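Local coordinates for spindle assembly abnormal protein 6 (Caenorhabditis elegans, PDB 4G79) that serves as the central scaffold of the centriole, its globular N-terminal domains linking coiled-coil homodimers into the assembly that sets ninefold symmetry, at residues D11-A16 against K35-I40; A16-P21 against I107-D112; C118-F123 against F134-H139. One frame throughout, in Å; residues are numbered along the deposited sequence. Where two conformers were deposited one is given.

Contact 1: D11-A16 against K35-I40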
loop_
_atom_site.group_PDB
_atom_site.type_symbol
_atom_site.label_atom_id
_atom_site.label_comp_id
_atom_site.label_asym_id
_atom_site.label_seq_id
_atom_site.Cartn_x
_atom_site.Cartn_y
_atom_site.Cartn_z
ATOM N N ASP A 11 -18.261 17.309 3.682
ATOM C CA ASP A 11 -19.609 16.776 3.462
ATOM C C ASP A 11 -19.863 16.732 1.975
ATOM O O ASP A 11 -20.227 17.742 1.386
ATOM C CB ASP A 11 -20.673 17.619 4.182
ATOM C CG ASP A 11 -22.065 17.006 4.212
ATOM O OD1 ASP A 11 -22.335 16.099 3.396
ATOM O OD2 ASP A 11 -22.865 17.409 5.073
ATOM N N GLN A 12 -19.622 15.578 1.351
ATOM C CA GLN A 12 -19.839 15.456 -0.086
ATOM C C GLN A 12 -20.456 14.141 -0.456
ATOM O O GLN A 12 -20.206 13.139 0.202
ATOM C CB GLN A 12 -18.501 15.565 -0.847
ATOM C CG GLN A 12 -17.680 16.837 -0.593
ATOM C CD GLN A 12 -18.174 18.039 -1.338
ATOM O OE1 GLN A 12 -18.885 17.937 -2.346
ATOM N NE2 GLN A 12 -17.771 19.212 -0.866
ATOM N N THR A 13 -21.201 14.131 -1.568
ATOM C CA THR A 13 -21.703 12.925 -2.177
ATOM C C THR A 13 -20.600 12.454 -3.116
ATOM O O THR A 13 -20.113 13.229 -3.950
ATOM C CB THR A 13 -23.042 13.171 -2.883
ATOM O OG1 THR A 13 -24.009 13.551 -1.898
ATOM C CG2 THR A 13 -23.513 11.939 -3.627
ATOM N N LEU A 14 -20.183 11.205 -2.965
ATOM C CA LEU A 14 -19.131 10.639 -3.782
ATOM C C LEU A 14 -19.609 9.359 -4.413
ATOM O O LEU A 14 -20.565 8.769 -3.907
ATOM C CB LEU A 14 -17.899 10.333 -2.896
ATOM C CG LEU A 14 -17.241 11.511 -2.135
ATOM C CD1 LEU A 14 -16.263 11.004 -1.086
ATOM C CD2 LEU A 14 -16.568 12.488 -3.103
ATOM N N ILE A 15 -18.923 8.902 -5.478
ATOM C CA ILE A 15 -19.219 7.623 -6.115
ATOM C C ILE A 15 -18.340 6.594 -5.451
ATOM O O ILE A 15 -17.139 6.803 -5.357
ATOM C CB ILE A 15 -19.018 7.633 -7.678
ATOM C CG1 ILE A 15 -19.752 8.789 -8.417
ATOM C CG2 ILE A 15 -19.295 6.270 -8.311
ATOM C CD1 ILE A 15 -21.136 9.111 -8.048
ATOM N N ALA A 16 -18.910 5.483 -5.007
ATOM C CA ALA A 16 -18.178 4.380 -4.394
ATOM C C ALA A 16 -18.527 3.046 -5.013
ATOM O O ALA A 16 -19.623 2.886 -5.568
ATOM C CB ALA A 16 -18.485 4.324 -2.912
ATOM N N LYS A 35 -23.782 6.199 -5.251
ATOM C CA LYS A 35 -23.501 7.493 -4.647
ATOM C C LYS A 35 -23.622 7.297 -3.143
ATOM O O LYS A 35 -24.570 6.658 -2.668
ATOM C CB LYS A 35 -24.458 8.590 -5.140
ATOM C CG LYS A 35 -24.287 8.965 -6.604
ATOM C CD LYS A 35 -25.294 10.032 -7.035
ATOM C CE LYS A 35 -25.379 10.184 -8.541
ATOM N NZ LYS A 35 -26.163 9.088 -9.179
ATOM N N VAL A 36 -22.663 7.825 -2.399
ATOM C CA VAL A 36 -22.631 7.729 -0.929
ATOM C C VAL A 36 -22.327 9.112 -0.365
ATOM O O VAL A 36 -21.536 9.848 -0.950
ATOM C CB VAL A 36 -21.590 6.669 -0.441
ATOM C CG1 VAL A 36 -21.362 6.725 1.068
ATOM C CG2 VAL A 36 -21.987 5.264 -0.847
ATOM N N LYS A 37 -22.949 9.472 0.765
ATOM C CA LYS A 37 -22.616 10.758 1.377
ATOM C C LYS A 37 -21.579 10.480 2.449
ATOM O O LYS A 37 -21.813 9.671 3.346
ATOM C CB LYS A 37 -23.839 11.502 1.944
ATOM C CG LYS A 37 -23.482 12.838 2.635
ATOM C CD LYS A 37 -24.714 13.721 2.880
ATOM C CE LYS A 37 -25.155 14.532 1.672
ATOM N NZ LYS A 37 -24.133 15.533 1.243
ATOM N N LEU A 38 -20.428 11.141 2.336
ATOM C CA LEU A 38 -19.352 11.008 3.312
ATOM C C LEU A 38 -19.221 12.307 4.061
ATOM O O LEU A 38 -19.109 13.370 3.449
ATOM C CB LEU A 38 -18.015 10.653 2.634
ATOM C CG LEU A 38 -16.741 10.719 3.557
ATOM C CD1 LEU A 38 -16.834 9.697 4.708
ATOM C CD2 LEU A 38 -15.471 10.509 2.758
ATOM N N LYS A 39 -19.238 12.215 5.379
ATOM C CA LYS A 39 -19.034 13.364 6.267
ATOM C C LYS A 39 -17.847 13.099 7.142
ATOM O O LYS A 39 -17.741 12.012 7.728
ATOM C CB LYS A 39 -20.261 13.639 7.154
ATOM C CG LYS A 39 -21.551 13.891 6.396
ATOM C CD LYS A 39 -22.702 14.136 7.406
ATOM C CE LYS A 39 -24.019 14.443 6.749
ATOM N NZ LYS A 39 -25.121 14.547 7.752
ATOM N N ILE A 40 -16.981 14.109 7.274
ATOM C CA ILE A 40 -15.817 14.056 8.179
ATOM C C ILE A 40 -15.946 15.259 9.073
ATOM O O ILE A 40 -16.214 16.365 8.589
ATOM C CB ILE A 40 -14.440 13.998 7.468
ATOM C CG1 ILE A 40 -14.385 12.841 6.422
ATOM C CG2 ILE A 40 -13.289 13.864 8.503
ATOM C CD1 ILE A 40 -13.093 12.991 5.359
#

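Contact 2: A16-P21 against I107-D112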
loop_
_atom_site.group_PDB
_atom_site.type_symbol
_atom_site.label_atom_id
_atom_site.label_comp_id
_atom_site.label_asym_id
_atom_site.label_seq_id
_atom_site.Cartn_x
_atom_site.Cartn_y
_atom_site.Cartn_z
ATOM N N ALA A 16 -18.910 5.483 -5.007
ATOM C CA ALA A 16 -18.178 4.380 -4.394
ATOM C C ALA A 16 -18.527 3.046 -5.013
ATOM O O ALA A 16 -19.623 2.886 -5.568
ATOM C CB ALA A 16 -18.485 4.324 -2.912
ATOM N N SER A 17 -17.637 2.055 -4.869
ATOM C CA SER A 17 -17.988 0.702 -5.289
ATOM C C SER A 17 -18.493 -0.006 -4.046
ATOM O O SER A 17 -17.792 -0.054 -3.037
ATOM C CB SER A 17 -16.805 -0.037 -5.911
ATOM O OG SER A 17 -16.506 0.463 -7.206
ATOM N N LEU A 18 -19.717 -0.505 -4.084
ATOM C CA LEU A 18 -20.258 -1.210 -2.927
ATOM C C LEU A 18 -20.232 -2.698 -3.199
ATOM O O LEU A 18 -20.803 -3.165 -4.203
ATOM C CB LEU A 18 -21.677 -0.716 -2.587
ATOM C CG LEU A 18 -22.430 -1.419 -1.424
ATOM C CD1 LEU A 18 -21.790 -1.148 -0.089
ATOM C CD2 LEU A 18 -23.883 -0.953 -1.354
ATOM N N LEU A 19 -19.552 -3.435 -2.319
ATOM C CA LEU A 19 -19.462 -4.891 -2.406
ATOM C C LEU A 19 -20.252 -5.481 -1.260
ATOM O O LEU A 19 -20.071 -5.067 -0.115
ATOM C CB LEU A 19 -18.003 -5.396 -2.373
ATOM C CG LEU A 19 -16.930 -4.597 -3.152
ATOM C CD1 LEU A 19 -15.543 -5.083 -2.814
ATOM C CD2 LEU A 19 -17.148 -4.679 -4.650
ATOM N N GLN A 20 -21.179 -6.393 -1.560
ATOM C CA GLN A 20 -21.971 -7.008 -0.505
ATOM C C GLN A 20 -22.247 -8.481 -0.861
ATOM O O GLN A 20 -22.374 -8.797 -2.047
ATOM C CB GLN A 20 -23.274 -6.208 -0.251
ATOM C CG GLN A 20 -24.319 -6.294 -1.375
ATOM C CD GLN A 20 -25.471 -5.331 -1.220
ATOM O OE1 GLN A 20 -25.649 -4.404 -2.029
ATOM N NE2 GLN A 20 -26.309 -5.560 -0.215
ATOM N N PRO A 21 -22.321 -9.401 0.134
ATOM C CA PRO A 21 -22.601 -10.814 -0.195
ATOM C C PRO A 21 -23.990 -11.017 -0.808
ATOM O O PRO A 21 -24.874 -10.171 -0.636
ATOM C CB PRO A 21 -22.496 -11.526 1.159
ATOM C CG PRO A 21 -22.764 -10.470 2.163
ATOM C CD PRO A 21 -22.161 -9.214 1.592
ATOM N N ILE A 107 -13.205 4.663 -3.969
ATOM C CA ILE A 107 -13.673 4.186 -2.670
ATOM C C ILE A 107 -14.331 2.827 -2.806
ATOM O O ILE A 107 -15.220 2.635 -3.658
ATOM C CB ILE A 107 -14.646 5.215 -2.010
ATOM C CG1 ILE A 107 -13.911 6.529 -1.616
ATOM C CG2 ILE A 107 -15.346 4.622 -0.750
ATOM C CD1 ILE A 107 -14.872 7.663 -1.343
ATOM N N ASN A 108 -13.967 1.901 -1.922
ATOM C CA ASN A 108 -14.693 0.626 -1.812
ATOM C C ASN A 108 -15.331 0.564 -0.466
ATOM O O ASN A 108 -14.684 0.900 0.537
ATOM C CB ASN A 108 -13.824 -0.627 -1.958
ATOM C CG ASN A 108 -13.301 -0.943 -3.320
ATOM O OD1 ASN A 108 -13.729 -0.387 -4.328
ATOM N ND2 ASN A 108 -12.334 -1.846 -3.356
ATOM N N ILE A 109 -16.579 0.109 -0.427
ATOM C CA ILE A 109 -17.296 -0.115 0.834
ATOM C C ILE A 109 -17.693 -1.586 0.814
ATOM O O ILE A 109 -18.333 -2.041 -0.143
ATOM C CB ILE A 109 -18.497 0.853 1.031
ATOM C CG1 ILE A 109 -18.023 2.326 1.133
ATOM C CG2 ILE A 109 -19.321 0.459 2.262
ATOM C CD1 ILE A 109 -19.084 3.321 0.629
ATOM N N ILE A 110 -17.201 -2.351 1.784
ATOM C CA ILE A 110 -17.494 -3.773 1.849
ATOM C C ILE A 110 -18.479 -3.912 2.984
ATOM O O ILE A 110 -18.126 -3.683 4.134
ATOM C CB ILE A 110 -16.215 -4.635 2.006
ATOM C CG1 ILE A 110 -15.225 -4.389 0.840
ATOM C CG2 ILE A 110 -16.544 -6.119 2.142
ATOM C CD1 ILE A 110 -14.002 -3.855 1.276
ATOM N N LEU A 111 -19.734 -4.193 2.626
ATOM C CA LEU A 111 -20.863 -4.290 3.527
ATOM C C LEU A 111 -20.988 -5.663 4.139
ATOM O O LEU A 111 -21.013 -6.667 3.426
ATOM C CB LEU A 111 -22.144 -3.946 2.739
ATOM C CG LEU A 111 -23.391 -3.597 3.528
ATOM C CD1 LEU A 111 -23.178 -2.365 4.349
ATOM C CD2 LEU A 111 -24.559 -3.372 2.593
ATOM N N ASP A 112 -21.147 -5.697 5.472
ATOM C CA ASP A 112 -21.405 -6.927 6.225
ATOM C C ASP A 112 -22.784 -7.470 5.811
ATOM O O ASP A 112 -23.673 -6.674 5.487
ATOM C CB ASP A 112 -21.344 -6.625 7.734
ATOM C CG ASP A 112 -21.817 -7.750 8.627
ATOM O OD1 ASP A 112 -21.275 -8.869 8.505
ATOM O OD2 ASP A 112 -22.731 -7.510 9.444
HETATM O O HOH W 1 -14.597 2.727 -6.845
#

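Contact 3: C118-F123 against F134-H139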
loop_
_atom_site.group_PDB
_atom_site.type_symbol
_atom_site.label_atom_id
_atom_site.label_comp_id
_atom_site.label_asym_id
_atom_site.label_seq_id
_atom_site.Cartn_x
_atom_site.Cartn_y
_atom_site.Cartn_z
ATOM N N CYS A 118 -19.333 -1.906 7.922
ATOM C CA CYS A 118 -18.752 -1.896 6.611
ATOM C C CYS A 118 -17.310 -1.480 6.750
ATOM O O CYS A 118 -16.937 -0.846 7.737
ATOM C CB CYS A 118 -19.517 -0.969 5.673
ATOM S SG CYS A 118 -19.298 0.787 6.034
ATOM N N SER A 119 -16.503 -1.834 5.760
ATOM C CA SER A 119 -15.126 -1.397 5.686
ATOM C C SER A 119 -15.094 -0.326 4.634
ATOM O O SER A 119 -15.601 -0.543 3.544
ATOM C CB SER A 119 -14.206 -2.564 5.345
ATOM O OG SER A 119 -12.877 -2.120 5.131
ATOM N N PHE A 120 -14.637 0.871 4.992
ATOM C CA PHE A 120 -14.508 1.979 4.070
ATOM C C PHE A 120 -13.035 1.953 3.636
ATOM O O PHE A 120 -12.150 2.056 4.493
ATOM C CB PHE A 120 -14.903 3.305 4.770
ATOM C CG PHE A 120 -14.646 4.565 3.968
ATOM C CD1 PHE A 120 -13.412 5.198 4.014
ATOM C CD2 PHE A 120 -15.645 5.119 3.168
ATOM C CE1 PHE A 120 -13.180 6.368 3.277
ATOM C CE2 PHE A 120 -15.422 6.299 2.462
ATOM C CZ PHE A 120 -14.188 6.904 2.506
ATOM N N GLU A 121 -12.778 1.830 2.350
ATOM C CA GLU A 121 -11.411 1.762 1.835
ATOM C C GLU A 121 -11.180 2.858 0.841
ATOM O O GLU A 121 -11.965 2.998 -0.093
ATOM C CB GLU A 121 -11.172 0.404 1.165
ATOM C CG GLU A 121 -11.476 -0.817 2.025
ATOM C CD GLU A 121 -10.932 -2.120 1.466
ATOM O OE1 GLU A 121 -11.124 -2.387 0.257
ATOM O OE2 GLU A 121 -10.325 -2.888 2.246
ATOM N N LEU A 122 -10.135 3.662 1.059
ATOM C CA LEU A 122 -9.776 4.760 0.165
ATOM C C LEU A 122 -8.526 4.376 -0.622
ATOM O O LEU A 122 -7.561 3.928 -0.016
ATOM C CB LEU A 122 -9.546 6.060 0.977
ATOM C CG LEU A 122 -9.233 7.312 0.141
ATOM C CD1 LEU A 122 -10.364 7.611 -0.845
ATOM C CD2 LEU A 122 -9.034 8.498 1.057
ATOM N N PHE A 123 -8.528 4.598 -1.955
ATOM C CA PHE A 123 -7.402 4.255 -2.828
ATOM C C PHE A 123 -7.010 5.389 -3.667
ATOM O O PHE A 123 -7.824 6.261 -3.911
ATOM C CB PHE A 123 -7.763 3.092 -3.788
ATOM C CG PHE A 123 -8.152 1.790 -3.135
ATOM C CD1 PHE A 123 -9.454 1.585 -2.672
ATOM C CD2 PHE A 123 -7.242 0.743 -3.038
ATOM C CE1 PHE A 123 -9.824 0.368 -2.103
ATOM C CE2 PHE A 123 -7.609 -0.472 -2.451
ATOM C CZ PHE A 123 -8.902 -0.655 -2.004
ATOM N N PHE A 134 -5.927 3.943 3.079
ATOM C CA PHE A 134 -6.263 3.365 4.379
ATOM C C PHE A 134 -7.614 2.721 4.267
ATOM O O PHE A 134 -8.299 2.889 3.269
ATOM C CB PHE A 134 -6.237 4.451 5.515
ATOM C CG PHE A 134 -7.396 5.431 5.532
ATOM C CD1 PHE A 134 -7.384 6.563 4.726
ATOM C CD2 PHE A 134 -8.491 5.228 6.371
ATOM C CE1 PHE A 134 -8.467 7.446 4.717
ATOM C CE2 PHE A 134 -9.571 6.121 6.378
ATOM C CZ PHE A 134 -9.554 7.225 5.551
ATOM N N SER A 135 -7.982 1.970 5.281
ATOM C CA SER A 135 -9.305 1.400 5.426
ATOM C C SER A 135 -9.688 1.564 6.889
ATOM O O SER A 135 -8.821 1.552 7.761
ATOM C CB SER A 135 -9.366 -0.058 4.964
ATOM O OG SER A 135 -8.636 -0.931 5.804
ATOM N N ILE A 136 -10.968 1.737 7.152
ATOM C CA ILE A 136 -11.470 1.881 8.511
ATOM C C ILE A 136 -12.792 1.150 8.606
ATOM O O ILE A 136 -13.582 1.199 7.671
ATOM C CB ILE A 136 -11.573 3.400 8.888
ATOM C CG1 ILE A 136 -11.896 3.603 10.390
ATOM C CG2 ILE A 136 -12.501 4.204 7.951
ATOM C CD1 ILE A 136 -11.665 5.022 10.948
ATOM N N LYS A 137 -13.012 0.447 9.715
ATOM C CA LYS A 137 -14.265 -0.242 9.973
ATOM C C LYS A 137 -15.280 0.768 10.537
ATOM O O LYS A 137 -15.022 1.402 11.563
ATOM C CB LYS A 137 -14.029 -1.404 10.952
ATOM C CG LYS A 137 -15.244 -2.296 11.183
ATOM C CD LYS A 137 -14.892 -3.478 12.059
ATOM C CE LYS A 137 -16.076 -4.379 12.315
ATOM N NZ LYS A 137 -15.669 -5.644 12.988
ATOM N N LEU A 138 -16.423 0.929 9.841
ATOM C CA LEU A 138 -17.489 1.839 10.288
ATOM C C LEU A 138 -18.604 0.994 10.844
ATOM O O LEU A 138 -18.984 0.003 10.236
ATOM C CB LEU A 138 -17.974 2.774 9.161
ATOM C CG LEU A 138 -16.871 3.546 8.391
ATOM C CD1 LEU A 138 -17.496 4.468 7.350
ATOM C CD2 LEU A 138 -16.035 4.432 9.331
ATOM N N HIS A 139 -19.112 1.362 11.999
ATOM C CA HIS A 139 -20.153 0.586 12.677
ATOM C C HIS A 139 -21.545 1.149 12.409
ATOM O O HIS A 139 -21.697 2.367 12.274
ATOM C CB HIS A 139 -19.872 0.578 14.194
ATOM C CG HIS A 139 -18.515 0.043 14.517
ATOM N ND1 HIS A 139 -18.281 -1.318 14.607
ATOM C CD2 HIS A 139 -17.343 0.703 14.700
ATOM C CE1 HIS A 139 -16.987 -1.443 14.870
ATOM N NE2 HIS A 139 -16.384 -0.253 14.950
#

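Contact 1: D11-A16 against K35-I40
Lys35 lays its aliphatic chain beside Ile15, the two side chains pointing the same way, and CG of Lys35 presses on Ile15 CD1 at 3.5 Å, tighter than ordinary van der Waals contact. Its CB also meets the methyl CG2 of Thr13, while the ammonium end runs off from the strand. Val36 turns to the other face of the sheet, where in one of its two conformers CG2 lies 4.2 Å from Ala16 CB, a tentative contact. Its backbone makes a reciprocal pair of bonds with Leu14: Leu14 N to Val36 O and Val36 N to Leu14 O are both 2.8 Å long.

Segments 11-16 and 35-40 lie on the first antiparallel β-hairpin of the chain, in the SAS-6 N-terminal domain. Hydrogen-bonded pairs (Leu14 with Val36, Gln12 with Leu38) alternate with non-hydrogen-bonded ones, and the face of the lysines is largely polar, that of Leu14, Val36 and Leu38 mainly apolar and packed inward.

Lys37 reaches back over the polar face to Asp11. Bends at chi3 (-82°) and chi4 (-64°) curl its chain, and NZ meets Asp11 OD1 at 2.9 Å, on the syn side but 35° out of the carboxylate plane. An alanine in place of this lysine would probably leave the carboxylate of Asp11 without its salt-bridge partner and freer to turn. Leu38, back on the apolar face, sets CD2 against CD1 of Leu14 at 4.0 Å, with Leu100 of helix 92-102 also against its side chain. Lys39 runs alongside Asp11, its chain extended beyond CG; CE lies 3.6 Å from Asp11 OD2, whereas NZ stays 4.5 Å from that oxygen, beyond a salt bridge but close enough that its charge may add to the field around the carboxylate.

Contact 2: A16-P21 against I107-D112
Leu19 and Ile110 lie side by side on one face of a parallel strand pair, pointing the same way. From CB, 4.0 Å from Ile109 O, the Leu19 chain rises through CG, still within 4.2 Å of that same Ile109 O, to CD1, which settles on Ile110 CG1 at 3.7 Å. CG stands beside the backbone N (chi1 -40°), the atom that bonds Ile109 O. The backbones are laced by four nearly linear bonds: Ser17 N and Leu19 N give to Ile107 O and Ile109 O, and Ile109 N and Leu111 N to Ser17 O and Leu19 O. This pairing joins the first and last strands in the order of the mixed sheet, closing it in the SAS-6 N-terminal domain. A water donates to Ile107 O at 3.2 Å and also bonds Ser17 OG. On the opposite face, Ile109 has two apolar neighbours: its CD1 touches Ala16 CB at 3.7 Å and its CG2 meets Leu18 CD1 at 3.8 Å. At the far end, Pro21 CD abuts Leu111 O at 3.3 Å. Two antiparallel neighbours flank this pair, strand 29-44 bonding to 16-21 and strand 117-123 to 107-111, while the loop residue Phe65 covers Leu18 and Ile109.

Contact 3: C118-F123 against F134-H139
Strands 118-123 and 134-139 run antiparallel at 156° and are joined by five backbone hydrogen bonds, two each in the pairs Cys118 with Leu138 and Phe120 with Ile136, and one from Leu122 N to Phe134 O. They lie on the last β-hairpin of the modelled chain, part of the SAS-6 N-terminal domain, and the face holding Cys118, Phe120, Leu122, Phe134, Ile136 and Leu138 is buried. Phe120 is central to it. Its CB meets Leu138 CD1 at 3.8 Å and Ile136 CG2 at 4.1 Å. The rim of its ring is approached by Phe134, whose CZ comes to 4.4 Å from Phe120 CE1, near the plane of the Phe120 ring.

Phe134 CG takes the crowded position between its backbone N and carbonyl carbon (chi1 74°); CE1, next to CZ in the ring, contacts Leu122 CD2 at 3.9 Å, the two side chains crossing at a slant. Outside the hairpin, Phe92 packs edge-to-face with Phe134, and Leu79 and His83 of helix 73-83 also touch it, so that Phe134 joins the sheet to the helical part of the domain. At the other end of the apolar face, Cys118 turns SG onto Leu138 CB at 3.9 Å, and Ile57 of strand 51-58 and Phe67 of strand 66-71 also touch the cysteine.

The reverse face is more polar: Ser119, Glu121, Ser135 and Lys137 lie there, and CG of Glu121 rests on Ser135 CB at 3.7 Å.

In the fold
From the N terminus, strand 7-21 first pairs with strand 29-44, and contact 1 closes that hairpin. The same long strand then serves contact 2, which shares Ala16 with contact 1 and closes a much longer loop, spanning both helices, when strand 106-111 comes in beside 16-21. Contacts 1 and 2 cross along the chain, their segments alternating. Contact 3 follows in series, closing the last hairpin. Strand 106-111 ties it to contact 2 through probable backbone bonds from Glu121 N to Asn108 O and Ser119 N to Ile110 O. Contacts 1 and 3 meet across the core, where Leu38 CD2 packs on Phe120 CZ, joining the first and last hairpins.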